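Local coordinates for biogenic amine-binding protein (Rhodnius prolixus, PDB 4GE1) that probably binds biogenic amines such as serotonin and norepinephrine in the saliva of a blood-feeding insect, and holds tryptamine in its lipocalin barrel, at residues Gly166-Asp169 and Ala170-Gly174. Sequence-based numbering, arbitrary orientation.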
ATOM      1  N   GLY A 166      18.250   3.246  -1.144  1.00 61.45           N
ATOM      2  CA  GLY A 166      17.802   4.349  -0.309  1.00 64.06           C
ATOM      3  C   GLY A 166      16.545   4.062   0.511  1.00 65.57           C
ATOM      4  O   GLY A 166      16.118   4.897   1.312  1.00 63.93           O
ATOM      5  N   LEU A 167      15.940   2.892   0.317  1.00 52.16           N
ATOM      6  CA  LEU A 167      14.773   2.524   1.113  1.00 47.62           C
ATOM      7  C   LEU A 167      15.141   1.474   2.146  1.00 44.85           C
ATOM      8  O   LEU A 167      16.159   0.788   2.019  1.00 50.83           O
ATOM      9  CB  LEU A 167      13.639   1.990   0.225  1.00 47.55           C
ATOM     10  CG  LEU A 167      13.345   2.719  -1.086  1.00 49.28           C
ATOM     11  CD1 LEU A 167      12.116   2.133  -1.735  1.00 38.26           C
ATOM     12  CD2 LEU A 167      13.163   4.203  -0.856  1.00 53.42           C
ATOM     13  N   PHE A 168      14.314   1.347   3.175  1.00 43.34           N
ATOM     14  CA  PHE A 168      14.396   0.183   4.046  1.00 41.52           C
ATOM     15  C   PHE A 168      13.987  -1.072   3.271  1.00 46.02           C
ATOM     16  O   PHE A 168      12.906  -1.130   2.685  1.00 40.06           O
ATOM     17  CB  PHE A 168      13.512   0.349   5.282  1.00 39.35           C
ATOM     18  CG  PHE A 168      13.326  -0.929   6.062  1.00 43.59           C
ATOM     19  CD1 PHE A 168      14.404  -1.535   6.691  1.00 49.03           C
ATOM     20  CD2 PHE A 168      12.083  -1.522   6.164  1.00 40.75           C
ATOM     21  CE1 PHE A 168      14.244  -2.724   7.402  1.00 47.87           C
ATOM     22  CE2 PHE A 168      11.913  -2.706   6.872  1.00 45.83           C
ATOM     23  CZ  PHE A 168      13.002  -3.306   7.498  1.00 42.94           C
ATOM     24  N   ASP A 169      14.859  -2.076   3.277  1.00 48.23           N
ATOM     25  CA  ASP A 169      14.601  -3.343   2.600  1.00 37.79           C
ATOM     26  C   ASP A 169      13.937  -4.311   3.571  1.00 45.12           C
ATOM     27  O   ASP A 169      14.603  -4.925   4.410  1.00 44.95           O
ATOM     28  CB  ASP A 169      15.914  -3.913   2.054  1.00 42.57           C
ATOM     29  CG  ASP A 169      15.764  -5.307   1.468  1.00 51.14           C
ATOM     30  OD1 ASP A 169      14.624  -5.793   1.301  1.00 49.31           O
ATOM     31  OD2 ASP A 169      16.809  -5.917   1.157  1.00 55.54           O
ATOM     32  N   ALA A 170      12.619  -4.440   3.452  1.00 38.35           N
ATOM     33  CA  ALA A 170      11.842  -5.250   4.382  1.00 44.45           C
ATOM     34  C   ALA A 170      12.169  -6.728   4.237  1.00 48.18           C
ATOM     35  O   ALA A 170      11.921  -7.514   5.151  1.00 46.67           O
ATOM     36  CB  ALA A 170      10.350  -5.004   4.198  1.00 53.37           C
ATOM     37  N   THR A 171      12.748  -7.101   3.098  1.00 57.40           N
ATOM     38  CA  THR A 171      13.176  -8.482   2.881  1.00 63.56           C
ATOM     39  C   THR A 171      14.435  -8.813   3.695  1.00 63.70           C
ATOM     40  O   THR A 171      15.026  -9.879   3.528  1.00 65.75           O
ATOM     41  CB  THR A 171      13.408  -8.811   1.371  1.00 62.87           C
ATOM     42  OG1 THR A 171      14.775  -8.559   1.013  1.00 70.03           O
ATOM     43  CG2 THR A 171      12.468  -7.996   0.469  1.00 50.59           C
ATOM     44  N   THR A 172      14.846  -7.894   4.567  1.00 60.86           N
ATOM     45  CA  THR A 172      15.913  -8.182   5.526  1.00 63.70           C
ATOM     46  C   THR A 172      15.324  -8.798   6.787  1.00 65.57           C
ATOM     47  O   THR A 172      15.965  -9.610   7.450  1.00 71.54           O
ATOM     48  CB  THR A 172      16.724  -6.930   5.914  1.00 64.02           C
ATOM     49  OG1 THR A 172      15.856  -5.935   6.472  1.00 58.95           O
ATOM     50  CG2 THR A 172      17.445  -6.361   4.704  1.00 71.32           C
ATOM     51  N   LEU A 173      14.102  -8.398   7.121  1.00 71.72           N
ATOM     52  CA  LEU A 173      13.375  -9.051   8.199  1.00 68.09           C
ATOM     53  C   LEU A 173      13.220 -10.518   7.798  1.00 81.88           C
ATOM     54  O   LEU A 173      13.445 -11.428   8.604  1.00 82.97           O
ATOM     55  CB  LEU A 173      12.015  -8.385   8.408  1.00 56.68           C
ATOM     56  CG  LEU A 173      12.039  -6.875   8.664  1.00 49.79           C
ATOM     57  CD1 LEU A 173      10.650  -6.306   8.615  1.00 29.82           C
ATOM     58  CD2 LEU A 173      12.666  -6.579   9.994  1.00 50.16           C
ATOM     59  N   GLY A 174      12.853 -10.727   6.534  1.00 89.21           N
ATOM     60  CA  GLY A 174      12.852 -12.039   5.908  1.00 91.48           C
ATOM     61  C   GLY A 174      12.310 -13.193   6.727  1.00 88.04           C
ATOM     62  O   GLY A 174      11.099 -13.421   6.766  1.00 86.96           O
TER
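Asp-169 swings CG to the far side from its own N (chi1 174°), and its OD1 reaches Thr-171, while Thr-172 sets OG1 between its own N and carbonyl carbon (chi1 58°), facing back to Asp-169. OD1 of Asp-169 accepts from Thr-171 N at 2.9 Å, closing an Asx turn, and from Thr-171 OG1 at 2.8 Å. The hydroxyl arrives on the syn side, close to the carboxylate plane; the amide comes from well above it. Together they hold OD1 on the Thr-171 side and limit rotation of the carboxylate. The backbone O of Asp-169 is likewise gripped twice: Thr-172 N reaches it at 3.0 Å, completing a type I beta turn, and Thr-172 OG1 lies at 2.6 Å, almost in line with the carbonyl (C=O...donor angle 170°). Thr-172 CG2 rests against Asp-169 OD2 at 3.6 Å. Phe-168 extends alongside the turn: its CE2 meets Ala-170 CB at 3.9 Å, Ala-170 N sits over one face near the rim, and Leu-173 packs at the ring edge, its CG 3.9 Å from Phe-168 CZ. Strand 168-169 pairs antiparallel with strand 23-31 of the lipocalin barrel, where Tyr-29 meets the Phe-168 ring edge-to-face and Thr-27 bonds to the Ala-170 backbone; beyond the turn the chain continues through Cys-177, disulfide-linked to Cys-43, to helix 181-189.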